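Local coordinates for protein fructuronate-tagaturonate epimerase UxaE from Cohnella laeviribosi in complex with 1 glycerol (Cohnella laeviribosi, PDB 6IL9) that catalyses the epimerisation of tagaturonate and fructuronate, and carries a zinc ion in a TIM barrel, at residues I94-R99 and V365-T370; S300-F305 and K339-S344; G312-G317 and K348-A353. All blocks are in the same frame, centred on the assembly; numbering follows the deposited sequence.

Interaction 1. Residues I94-R99 and V365-T370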
ATOM      1  N   ILE A  94      -3.139   6.113   5.958  1.00 14.06           N
ATOM      2  CA  ILE A  94      -2.016   6.042   5.030  1.00 13.51           C
ATOM      3  C   ILE A  94      -1.686   4.577   4.802  1.00 15.08           C
ATOM      4  O   ILE A  94      -1.600   3.799   5.760  1.00 15.90           O
ATOM      5  CB  ILE A  94      -0.786   6.827   5.526  1.00 17.58           C
ATOM      6  CG1 ILE A  94       0.340   6.676   4.501  1.00 17.48           C
ATOM      7  CG2 ILE A  94      -0.355   6.382   6.933  1.00 15.98           C
ATOM      8  CD1 ILE A  94       1.419   7.745   4.578  1.00 20.82           C
ATOM      9  N   GLY A  95      -1.531   4.200   3.534  1.00 16.63           N
ATOM     10  CA  GLY A  95      -1.137   2.845   3.197  1.00 15.14           C
ATOM     11  C   GLY A  95       0.373   2.758   3.223  1.00 15.81           C
ATOM     12  O   GLY A  95       1.056   3.536   2.551  1.00 15.09           O
ATOM     13  N   LEU A  96       0.905   1.852   4.026  1.00 15.92           N
ATOM     14  CA  LEU A  96       2.344   1.755   4.252  1.00 16.93           C
ATOM     15  C   LEU A  96       2.808   0.382   3.763  1.00 15.86           C
ATOM     16  O   LEU A  96       3.146  -0.507   4.560  1.00 17.90           O
ATOM     17  CB  LEU A  96       2.658   2.010   5.737  1.00 17.33           C
ATOM     18  CG  LEU A  96       2.388   3.471   6.152  1.00 17.16           C
ATOM     19  CD1 LEU A  96       2.350   3.649   7.676  1.00 19.21           C
ATOM     20  CD2 LEU A  96       3.399   4.443   5.499  1.00 19.83           C
ATOM     21  N   GLY A  97       2.826   0.223   2.442  1.00 15.85           N
ATOM     22  CA  GLY A  97       3.206  -1.049   1.849  1.00 15.91           C
ATOM     23  C   GLY A  97       4.666  -1.386   2.104  1.00 16.45           C
ATOM     24  O   GLY A  97       5.547  -0.522   2.076  1.00 17.96           O
ATOM     25  N   ASP A  98       4.917  -2.666   2.328  1.00 15.58           N
ATOM     26  CA  ASP A  98       6.240  -3.145   2.714  1.00 16.35           C
ATOM     27  C   ASP A  98       6.539  -4.395   1.891  1.00 19.24           C
ATOM     28  O   ASP A  98       6.034  -5.481   2.193  1.00 19.63           O
ATOM     29  CB  ASP A  98       6.281  -3.424   4.209  1.00 17.16           C
ATOM     30  CG  ASP A  98       7.646  -3.867   4.683  1.00 18.92           C
ATOM     31  OD1 ASP A  98       8.606  -3.882   3.871  1.00 20.37           O
ATOM     32  OD2 ASP A  98       7.749  -4.210   5.875  1.00 19.93           O
ATOM     33  N   ARG A  99       7.368  -4.227   0.861  1.00 15.07           N
ATOM     34  CA  ARG A  99       7.772  -5.301  -0.036  1.00 18.28           C
ATOM     35  C   ARG A  99       8.761  -6.253   0.604  1.00 19.93           C
ATOM     36  O   ARG A  99       8.996  -7.335   0.057  1.00 18.07           O
ATOM     37  CB  ARG A  99       8.398  -4.715  -1.304  1.00 17.74           C
ATOM     38  CG  ARG A  99       7.428  -3.917  -2.114  1.00 15.84           C
ATOM     39  CD  ARG A  99       8.112  -3.105  -3.189  1.00 16.83           C
ATOM     40  NE  ARG A  99       7.124  -2.600  -4.139  1.00 16.94           N
ATOM     41  CZ  ARG A  99       7.426  -1.884  -5.212  1.00 17.44           C
ATOM     42  NH1 ARG A  99       8.690  -1.561  -5.464  1.00 18.73           N
ATOM     43  NH2 ARG A  99       6.456  -1.483  -6.024  1.00 19.48           N
ATOM     44  N   VAL A 365      -3.938   7.798   1.309  1.00 15.61           N
ATOM     45  CA  VAL A 365      -2.780   7.876   0.422  1.00 15.16           C
ATOM     46  C   VAL A 365      -2.036   6.553   0.519  1.00 14.64           C
ATOM     47  O   VAL A 365      -1.794   6.067   1.627  1.00 14.46           O
ATOM     48  CB  VAL A 365      -1.857   9.048   0.798  1.00 16.75           C
ATOM     49  CG1 VAL A 365      -0.568   8.997  -0.018  1.00 16.58           C
ATOM     50  CG2 VAL A 365      -2.576  10.385   0.594  1.00 19.36           C
ATOM     51  N   LYS A 366      -1.672   5.971  -0.629  1.00 15.01           N
ATOM     52  CA  LYS A 366      -0.960   4.693  -0.643  1.00 14.58           C
ATOM     53  C   LYS A 366       0.502   4.877  -1.025  1.00 15.67           C
ATOM     54  O   LYS A 366       0.826   5.640  -1.942  1.00 16.71           O
ATOM     55  CB  LYS A 366      -1.599   3.693  -1.613  1.00 18.27           C
ATOM     56  CG  LYS A 366      -2.968   3.244  -1.197  1.00 18.28           C
ATOM     57  CD  LYS A 366      -3.318   1.891  -1.816  1.00 17.04           C
ATOM     58  CE  LYS A 366      -4.784   1.601  -1.546  1.00 18.90           C
ATOM     59  NZ  LYS A 366      -5.185   0.265  -2.062  1.00 20.32           N
ATOM     60  N   THR A 367       1.374   4.185  -0.296  1.00 14.34           N
ATOM     61  CA  THR A 367       2.793   4.050  -0.604  1.00 15.72           C
ATOM     62  C   THR A 367       3.177   2.580  -0.538  1.00 16.04           C
ATOM     63  O   THR A 367       2.504   1.763   0.109  1.00 15.65           O
ATOM     64  CB  THR A 367       3.698   4.826   0.376  1.00 16.67           C
ATOM     65  OG1 THR A 367       3.774   4.116   1.622  1.00 18.24           O
ATOM     66  CG2 THR A 367       3.177   6.235   0.617  1.00 16.22           C
ATOM     67  N   ALA A 368       4.287   2.247  -1.202  1.00 16.79           N
ATOM     68  CA  ALA A 368       4.884   0.922  -1.045  1.00 16.79           C
ATOM     69  C   ALA A 368       6.345   0.951  -1.478  1.00 16.59           C
ATOM     70  O   ALA A 368       7.247   0.789  -0.648  1.00 16.83           O
ATOM     71  CB  ALA A 368       4.095  -0.126  -1.838  1.00 19.14           C
ATOM     72  N   GLY A 369       6.592   1.192  -2.768  1.00 14.64           N
ATOM     73  CA  GLY A 369       7.948   1.104  -3.283  1.00 14.86           C
ATOM     74  C   GLY A 369       8.915   2.113  -2.690  1.00 16.53           C
ATOM     75  O   GLY A 369      10.125   1.862  -2.640  1.00 16.30           O
ATOM     76  N   THR A 370       8.411   3.264  -2.236  1.00 16.15           N
ATOM     77  CA  THR A 370       9.310   4.252  -1.644  1.00 16.76           C
ATOM     78  C   THR A 370       9.975   3.709  -0.387  1.00 18.67           C
ATOM     79  O   THR A 370      11.086   4.117  -0.044  1.00 18.55           O
ATOM     80  CB  THR A 370       8.563   5.549  -1.330  1.00 19.59           C
ATOM     81  OG1 THR A 370       9.479   6.653  -1.343  1.00 17.97           O
ATOM     82  CG2 THR A 370       7.861   5.486   0.039  1.00 18.69           C
TER
HETATM   83  O   HOH W   1       8.467  -1.620   0.231  1.00 17.33           O
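Gly95 and Thr367 make the densest set of bonds between residues 94-99 and 365-370. Gly95 O is gripped twice by Thr367, by the backbone N at 2.9 Å and by OG1 at 2.9 Å. The hydroxyl comes in the carbonyl plane, on a lone pair, whereas the N-H sits above that plane. Thr367 OG1 lies between its own backbone N and carbonyl carbon (chi1 76°), which turns it toward Gly95 O. Gly95 N gives a nearly straight bond to Val365 O at 2.7 Å, and Gly97 N binds Thr367 O at 2.8 Å. These bonds join strand 93-96 in parallel to strand 363-367, the first and last strands of the TIM barrel, and so close it. Gly97 packs on Ala368, and a side chain on Gly97 would collide with Ala368 CB. Past the strands, water 1 links Arg99 N to Ala368 O. The extended Arg99 chain brings its guanidinium flat against Gly369, whose CA lies 3.5 Å from Arg99 NH1 and over the centre of the group. Arg99 NE forms a salt bridge with Glu127. An alanine in place of Arg99 would probably leave Glu127 without its charged mate and uncover Gly369 CA. Further out, Lys366 points to the barrel interior, where its NZ meets Asp158, Asp160 and Glu269. Ile480 and Leu484 of helix 469-487 pack against Leu96 and Ile94 respectively.

Interaction 2. Residues S300-F305 and K339-S344. With ZN (zinc ion), chain C.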
ATOM      1  N   SER A 300     -13.482   4.289  -0.081  1.00 13.77           N
ATOM      2  CA  SER A 300     -12.704   5.255  -0.840  1.00 15.78           C
ATOM      3  C   SER A 300     -12.836   4.971  -2.327  1.00 16.72           C
ATOM      4  O   SER A 300     -13.207   3.868  -2.743  1.00 15.13           O
ATOM      5  CB  SER A 300     -11.230   5.230  -0.413  1.00 15.34           C
ATOM      6  OG  SER A 300     -10.668   3.972  -0.739  1.00 19.19           O
ATOM      7  N   MET A 301     -12.548   6.002  -3.117  1.00 16.29           N
ATOM      8  CA  MET A 301     -12.511   5.930  -4.571  1.00 16.75           C
ATOM      9  C   MET A 301     -11.150   6.429  -5.018  1.00 17.38           C
ATOM     10  O   MET A 301     -10.711   7.495  -4.581  1.00 16.43           O
ATOM     11  CB  MET A 301     -13.611   6.793  -5.191  1.00 20.03           C
ATOM     12  CG  MET A 301     -13.629   6.792  -6.701  1.00 27.04           C
ATOM     13  SD  MET A 301     -14.782   5.545  -7.305  1.00 31.39           S
ATOM     14  CE  MET A 301     -16.315   6.107  -6.454  1.00 10.76           C
ATOM     15  N   ALA A 302     -10.483   5.659  -5.873  1.00 20.44           N
ATOM     16  CA  ALA A 302      -9.172   6.058  -6.380  1.00 22.67           C
ATOM     17  C   ALA A 302      -9.316   6.381  -7.855  1.00 25.06           C
ATOM     18  O   ALA A 302      -9.264   5.471  -8.693  1.00 24.43           O
ATOM     19  CB  ALA A 302      -8.134   4.950  -6.173  1.00 21.87           C
ATOM     20  N   PRO A 303      -9.539   7.635  -8.225  1.00 21.76           N
ATOM     21  CA  PRO A 303      -9.626   7.976  -9.645  1.00 24.31           C
ATOM     22  C   PRO A 303      -8.235   8.070 -10.254  1.00 24.28           C
ATOM     23  O   PRO A 303      -7.219   8.029  -9.566  1.00 23.27           O
ATOM     24  CB  PRO A 303     -10.333   9.329  -9.647  1.00 26.31           C
ATOM     25  CG  PRO A 303      -9.952   9.938  -8.328  1.00 26.61           C
ATOM     26  CD  PRO A 303      -9.749   8.812  -7.359  1.00 23.11           C
ATOM     27  N   ARG A 304      -8.209   8.142 -11.580  1.00 28.52           N
ATOM     28  CA  ARG A 304      -6.994   8.523 -12.291  1.00 27.20           C
ATOM     29  C   ARG A 304      -7.048  10.034 -12.474  1.00 23.68           C
ATOM     30  O   ARG A 304      -7.916  10.554 -13.181  1.00 25.90           O
ATOM     31  CB  ARG A 304      -6.863   7.818 -13.635  1.00 31.16           C
ATOM     32  CG  ARG A 304      -5.837   8.534 -14.519  1.00 31.59           C
ATOM     33  CD  ARG A 304      -4.946   7.584 -15.264  1.00 39.53           C
ATOM     34  NE  ARG A 304      -4.298   8.252 -16.388  1.00 40.40           N
ATOM     35  CZ  ARG A 304      -3.036   8.657 -16.374  1.00 41.36           C
ATOM     36  NH1 ARG A 304      -2.296   8.457 -15.290  1.00 41.37           N
ATOM     37  NH2 ARG A 304      -2.511   9.262 -17.432  1.00 41.30           N
ATOM     38  N   PHE A 305      -6.149  10.740 -11.800  1.00 24.78           N
ATOM     39  CA  PHE A 305      -6.128  12.190 -11.871  1.00 23.32           C
ATOM     40  C   PHE A 305      -5.488  12.674 -13.170  1.00 23.37           C
ATOM     41  O   PHE A 305      -4.662  11.990 -13.784  1.00 20.27           O
ATOM     42  CB  PHE A 305      -5.369  12.774 -10.673  1.00 20.24           C
ATOM     43  CG  PHE A 305      -5.991  12.453  -9.335  1.00 19.01           C
ATOM     44  CD1 PHE A 305      -7.134  13.095  -8.922  1.00 23.97           C
ATOM     45  CD2 PHE A 305      -5.396  11.532  -8.484  1.00 24.35           C
ATOM     46  CE1 PHE A 305      -7.697  12.819  -7.702  1.00 19.65           C
ATOM     47  CE2 PHE A 305      -5.959  11.241  -7.249  1.00 24.05           C
ATOM     48  CZ  PHE A 305      -7.115  11.879  -6.862  1.00 22.47           C
ATOM     49  N   LYS A 339     -13.986   8.623   0.874  1.00 14.00           N
ATOM     50  CA  LYS A 339     -12.774   9.432   0.793  1.00 14.91           C
ATOM     51  C   LYS A 339     -12.113   9.274  -0.569  1.00 14.92           C
ATOM     52  O   LYS A 339     -12.201   8.218  -1.194  1.00 15.85           O
ATOM     53  CB  LYS A 339     -11.752   9.017   1.862  1.00 15.51           C
ATOM     54  CG  LYS A 339     -12.314   8.833   3.252  1.00 19.48           C
ATOM     55  CD  LYS A 339     -11.190   8.720   4.264  1.00 19.10           C
ATOM     56  CE  LYS A 339     -10.332   7.490   4.052  1.00 16.34           C
ATOM     57  NZ  LYS A 339      -9.400   7.280   5.226  1.00 19.59           N
ATOM     58  N   LEU A 340     -11.392  10.312  -0.993  1.00 14.02           N
ATOM     59  CA  LEU A 340     -10.487  10.157  -2.126  1.00 13.43           C
ATOM     60  C   LEU A 340      -9.274   9.337  -1.723  1.00 15.43           C
ATOM     61  O   LEU A 340      -8.727   9.497  -0.625  1.00 15.19           O
ATOM     62  CB  LEU A 340     -10.022  11.520  -2.632  1.00 15.57           C
ATOM     63  CG  LEU A 340     -11.059  12.407  -3.297  1.00 16.53           C
ATOM     64  CD1 LEU A 340     -10.353  13.678  -3.782  1.00 16.01           C
ATOM     65  CD2 LEU A 340     -11.730  11.679  -4.442  1.00 17.91           C
ATOM     66  N   SER A 341      -8.845   8.461  -2.629  1.00 13.77           N
ATOM     67  CA  SER A 341      -7.659   7.634  -2.440  1.00 16.59           C
ATOM     68  C   SER A 341      -6.618   7.995  -3.488  1.00 16.93           C
ATOM     69  O   SER A 341      -6.928   8.044  -4.683  1.00 18.70           O
ATOM     70  CB  SER A 341      -8.018   6.154  -2.541  1.00 18.11           C
ATOM     71  OG  SER A 341      -6.882   5.365  -2.259  1.00 18.80           O
ATOM     72  N   ILE A 342      -5.389   8.235  -3.040  1.00 15.65           N
ATOM     73  CA  ILE A 342      -4.279   8.622  -3.910  1.00 17.91           C
ATOM     74  C   ILE A 342      -3.354   7.424  -4.052  1.00 15.76           C
ATOM     75  O   ILE A 342      -2.626   7.087  -3.113  1.00 16.91           O
ATOM     76  CB  ILE A 342      -3.505   9.827  -3.349  1.00 16.03           C
ATOM     77  CG1 ILE A 342      -4.446  10.910  -2.806  1.00 18.82           C
ATOM     78  CG2 ILE A 342      -2.537  10.371  -4.403  1.00 17.83           C
ATOM     79  CD1 ILE A 342      -5.315  11.555  -3.844  1.00 20.95           C
ATOM     80  N   HIS A 343      -3.355   6.794  -5.225  1.00 16.36           N
ATOM     81  CA  HIS A 343      -2.415   5.717  -5.500  1.00 17.63           C
ATOM     82  C   HIS A 343      -1.118   6.265  -6.083  1.00 17.02           C
ATOM     83  O   HIS A 343      -1.046   7.416  -6.524  1.00 17.78           O
ATOM     84  CB  HIS A 343      -3.048   4.690  -6.431  1.00 21.15           C
ATOM     85  CG  HIS A 343      -4.080   3.848  -5.749  1.00 22.28           C
ATOM     86  ND1 HIS A 343      -4.222   2.498  -5.976  1.00 31.12           N
ATOM     87  CD2 HIS A 343      -4.990   4.160  -4.799  1.00 18.95           C
ATOM     88  CE1 HIS A 343      -5.202   2.020  -5.232  1.00 28.77           C
ATOM     89  NE2 HIS A 343      -5.689   3.012  -4.513  1.00 25.17           N
ATOM     90  N   SER A 344      -0.073   5.425  -6.068  1.00 15.65           N
ATOM     91  CA  SER A 344       1.281   5.880  -6.417  1.00 13.58           C
ATOM     92  C   SER A 344       1.601   7.183  -5.691  1.00 16.38           C
ATOM     93  O   SER A 344       2.179   8.115  -6.262  1.00 16.68           O
ATOM     94  CB  SER A 344       1.442   6.055  -7.927  1.00 16.73           C
ATOM     95  OG  SER A 344       1.090   4.867  -8.605  1.00 18.27           O
TER
HETATM   96 ZN    ZN C 502      -3.311   1.739  -7.896  0.53 28.02          ZN
HETATM   97  O   HOH W   2      -1.019   1.910  -8.009  1.00 21.91           O
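Ala302 and His343 meet beside the zinc site of the barrel. Ala302 CB lies 3.5 Å from His343 CD2 and equally near NE2, approaching the ring obliquely. His343 ND1 binds the zinc ion at 2.3 Å, and water 2 is a further ligand. His161 and Asp273 complete the protein ligands. The other ring nitrogen, His343 NE2, is hydrogen-bonded to Glu269, which also bonds to Ser300 OG and Ser341 OG. This shared carboxylate ties both strands to the metal-binding histidine. Strands 300-302 and 339-342 are the parallel strands of a beta-alpha-beta unit, linked by helix 319-336. Their short axes differ by 40°. Met301 bridges both ways: its N donates to Lys339 O at 3.0 Å, and its O accepts from Ser341 N at 2.9 Å. Ser341 O, buried here, has no hydrogen-bond partner in the model; a CA-H contact from Ala302 CA reaches it at 3.4 Å. Beyond the strand end, Phe305 comes back to meet Ile342, and the two side chains cross at about a right angle. Ile342 CG1 is anti to the carbonyl carbon (chi1 -43°), and the chain turns again to bring CD1 within 3.5 Å of Phe305 CE2.

Interaction 3. Residues G312-G317 and K348-A353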
ATOM      1  N   GLY A 312       8.000   6.672  -7.899  1.00 14.97           N
ATOM      2  CA  GLY A 312       9.318   7.121  -7.482  1.00 15.69           C
ATOM      3  C   GLY A 312       9.553   8.609  -7.574  1.00 15.56           C
ATOM      4  O   GLY A 312      10.544   9.109  -7.013  1.00 16.80           O
ATOM      5  N   ILE A 313       8.673   9.338  -8.250  1.00 15.59           N
ATOM      6  CA  ILE A 313       8.918  10.726  -8.592  1.00 14.84           C
ATOM      7  C   ILE A 313       7.708  11.562  -8.195  1.00 13.41           C
ATOM      8  O   ILE A 313       6.651  11.040  -7.849  1.00 14.80           O
ATOM      9  CB  ILE A 313       9.212  10.878 -10.091  1.00 13.69           C
ATOM     10  CG1 ILE A 313       8.021  10.374 -10.913  1.00 13.44           C
ATOM     11  CG2 ILE A 313      10.493  10.112 -10.442  1.00 13.57           C
ATOM     12  CD1 ILE A 313       8.081  10.883 -12.383  1.00 14.85           C
ATOM     13  N   ASP A 314       7.870  12.879  -8.287  1.00 13.35           N
ATOM     14  CA  ASP A 314       6.774  13.813  -8.052  1.00 14.72           C
ATOM     15  C   ASP A 314       5.852  13.891  -9.274  1.00 16.01           C
ATOM     16  O   ASP A 314       6.110  13.304 -10.330  1.00 14.81           O
ATOM     17  CB  ASP A 314       7.340  15.201  -7.711  1.00 13.43           C
ATOM     18  CG  ASP A 314       6.412  16.039  -6.837  1.00 17.18           C
ATOM     19  OD1 ASP A 314       5.221  15.729  -6.711  1.00 15.17           O
ATOM     20  OD2 ASP A 314       6.891  17.045  -6.276  1.00 18.90           O
ATOM     21  N   TYR A 315       4.757  14.631  -9.103  1.00 13.61           N
ATOM     22  CA  TYR A 315       3.718  14.791 -10.120  1.00 14.05           C
ATOM     23  C   TYR A 315       4.266  15.274 -11.464  1.00 16.03           C
ATOM     24  O   TYR A 315       5.178  16.101 -11.522  1.00 14.86           O
ATOM     25  CB  TYR A 315       2.686  15.797  -9.598  1.00 14.39           C
ATOM     26  CG  TYR A 315       1.532  16.080 -10.534  1.00 13.55           C
ATOM     27  CD1 TYR A 315       0.552  15.119 -10.776  1.00 14.78           C
ATOM     28  CD2 TYR A 315       1.396  17.328 -11.140  1.00 13.48           C
ATOM     29  CE1 TYR A 315      -0.515  15.381 -11.613  1.00 13.03           C
ATOM     30  CE2 TYR A 315       0.333  17.602 -11.975  1.00 14.35           C
ATOM     31  CZ  TYR A 315      -0.629  16.620 -12.212  1.00 13.97           C
ATOM     32  OH  TYR A 315      -1.706  16.879 -13.047  1.00 16.84           O
ATOM     33  N   ILE A 316       3.691  14.754 -12.552  1.00 13.27           N
ATOM     34  CA  ILE A 316       3.935  15.247 -13.909  1.00 13.78           C
ATOM     35  C   ILE A 316       2.657  15.911 -14.402  1.00 15.65           C
ATOM     36  O   ILE A 316       1.600  15.273 -14.448  1.00 15.39           O
ATOM     37  CB  ILE A 316       4.346  14.122 -14.876  1.00 15.00           C
ATOM     38  CG1 ILE A 316       5.709  13.534 -14.508  1.00 14.38           C
ATOM     39  CG2 ILE A 316       4.429  14.656 -16.302  1.00 16.72           C
ATOM     40  CD1 ILE A 316       6.005  12.218 -15.211  1.00 15.38           C
ATOM     41  N   GLY A 317       2.752  17.179 -14.801  1.00 13.86           N
ATOM     42  CA  GLY A 317       1.605  17.835 -15.389  1.00 15.33           C
ATOM     43  C   GLY A 317       1.483  19.262 -14.897  1.00 17.54           C
ATOM     44  O   GLY A 317       2.441  19.856 -14.412  1.00 15.81           O
ATOM     45  N   LYS A 348       5.025  12.290  -4.043  1.00 12.56           N
ATOM     46  CA  LYS A 348       4.211  13.276  -4.759  1.00 13.07           C
ATOM     47  C   LYS A 348       4.079  14.549  -3.921  1.00 14.06           C
ATOM     48  O   LYS A 348       2.988  14.998  -3.591  1.00 15.21           O
ATOM     49  CB  LYS A 348       2.842  12.693  -5.083  1.00 14.71           C
ATOM     50  CG  LYS A 348       2.892  11.403  -5.901  1.00 12.79           C
ATOM     51  CD  LYS A 348       3.422  11.660  -7.307  1.00 11.97           C
ATOM     52  CE  LYS A 348       3.579  10.352  -8.100  1.00 13.97           C
ATOM     53  NZ  LYS A 348       4.483   9.362  -7.406  1.00 13.55           N
ATOM     54  N   PHE A 349       5.234  15.118  -3.558  1.00 15.10           N
ATOM     55  CA  PHE A 349       5.237  16.196  -2.574  1.00 16.70           C
ATOM     56  C   PHE A 349       4.468  17.412  -3.068  1.00 14.80           C
ATOM     57  O   PHE A 349       3.856  18.127  -2.262  1.00 16.29           O
ATOM     58  CB  PHE A 349       6.678  16.560  -2.211  1.00 14.89           C
ATOM     59  CG  PHE A 349       7.448  15.413  -1.607  1.00 19.34           C
ATOM     60  CD1 PHE A 349       7.014  14.817  -0.432  1.00 17.67           C
ATOM     61  CD2 PHE A 349       8.591  14.918  -2.225  1.00 18.76           C
ATOM     62  CE1 PHE A 349       7.716  13.740   0.120  1.00 18.09           C
ATOM     63  CE2 PHE A 349       9.293  13.852  -1.681  1.00 20.52           C
ATOM     64  CZ  PHE A 349       8.852  13.266  -0.505  1.00 17.77           C
ATOM     65  N   SER A 350       4.437  17.622  -4.386  1.00 14.43           N
ATOM     66  CA  SER A 350       3.762  18.779  -4.966  1.00 15.38           C
ATOM     67  C   SER A 350       2.245  18.750  -4.809  1.00 16.52           C
ATOM     68  O   SER A 350       1.606  19.796  -4.984  1.00 17.35           O
ATOM     69  CB  SER A 350       4.105  18.868  -6.457  1.00 15.81           C
ATOM     70  OG  SER A 350       5.438  19.289  -6.605  1.00 25.69           O
ATOM     71  N   VAL A 351       1.646  17.592  -4.520  1.00 14.77           N
ATOM     72  CA  VAL A 351       0.189  17.499  -4.419  1.00 14.77           C
ATOM     73  C   VAL A 351      -0.309  17.369  -2.986  1.00 14.73           C
ATOM     74  O   VAL A 351      -1.522  17.504  -2.759  1.00 14.79           O
ATOM     75  CB  VAL A 351      -0.371  16.335  -5.263  1.00 17.53           C
ATOM     76  CG1 VAL A 351       0.234  16.334  -6.653  1.00 18.49           C
ATOM     77  CG2 VAL A 351      -0.149  15.002  -4.559  1.00 17.26           C
ATOM     78  N   PHE A 352       0.572  17.114  -2.019  1.00 14.52           N
ATOM     79  CA  PHE A 352       0.116  16.693  -0.698  1.00 14.72           C
ATOM     80  C   PHE A 352      -0.642  17.792   0.028  1.00 16.19           C
ATOM     81  O   PHE A 352      -1.682  17.525   0.642  1.00 15.34           O
ATOM     82  CB  PHE A 352       1.295  16.234   0.139  1.00 15.36           C
ATOM     83  CG  PHE A 352       1.842  14.901  -0.269  1.00 14.62           C
ATOM     84  CD1 PHE A 352       1.063  13.990  -0.961  1.00 14.92           C
ATOM     85  CD2 PHE A 352       3.137  14.561   0.053  1.00 14.08           C
ATOM     86  CE1 PHE A 352       1.579  12.758  -1.329  1.00 16.57           C
ATOM     87  CE2 PHE A 352       3.660  13.331  -0.313  1.00 15.39           C
ATOM     88  CZ  PHE A 352       2.894  12.434  -0.996  1.00 14.39           C
ATOM     89  N   ALA A 353      -0.141  19.031   0.002  1.00 15.03           N
ATOM     90  CA  ALA A 353      -0.860  20.086   0.707  1.00 16.27           C
ATOM     91  C   ALA A 353      -2.235  20.307   0.090  1.00 16.26           C
ATOM     92  O   ALA A 353      -3.226  20.523   0.808  1.00 16.51           O
ATOM     93  CB  ALA A 353      -0.046  21.381   0.699  1.00 17.28           C
TER
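Asp314 reaches Ser350 near the start of helix 349-358. Residues 312-317 belong to the loop that follows strand 300-302 of the TIM barrel, so the contact joins two neighbouring strand-to-helix connections. Asp314 CG is anti to its backbone N (chi1 -153°), and this carries the carboxylate across to the helix. Its OD1 accepts from Ser350 N at 3.1 Å through the syn lone pair. Tyr315 N binds the same oxygen on the anti side, 32° out of the carboxylate plane. The second oxygen, Asp314 OD2, accepts from Ser350 OG at 2.7 Å, from above the carboxylate plane, with only a weak bond from Ser350 N. Both carboxylate oxygens are thus engaged, which should fix the rotation of the group. The partial positive charge at the start of helix 349-358 would probably favour this negative group.

Tyr315 and Val351 cross at about a right angle, with Tyr315 CB 3.9 Å from Val351 CG1. Tyr315 CG is anti to the backbone N (chi1 -180°), and the phenol reaches on to Ile306, whose O bonds to its OH. Lys348 takes a different route. Its chain bends at chi2 and chi4, which brings the ammonium back to the backbone of the loop. Gln310, Ser344 and the phosphoserine at position 346 each offer NZ a backbone oxygen. From the loop itself, Ile313 O receives Lys348 NZ at 2.8 Å, almost in line with its carbonyl bond.

How the interactions relate
All three contacts lie in one TIM barrel, with centres 14 to 15 Å apart. Interactions 1 and 2 are in its eight-stranded sheet. Interaction 1 closes the barrel between its first and last strands. Interaction 2 pairs the sixth strand with the seventh. Strands 339-342 and 363-367 are neighbours, so these two contacts touch: Lys366 N lies 2.9 Å from Ile342 O, a probable hydrogen bond. Interaction 3 joins a loop after strand 300-302 to helix 349-358, which lies between strands 339-342 and 363-367 in the chain. The segments of interactions 2 and 3 alternate along the sequence, and all fall between the two halves of interaction 1. The neighbouring strands put Lys366 of interaction 1 next to the zinc-binding His343 of interaction 2.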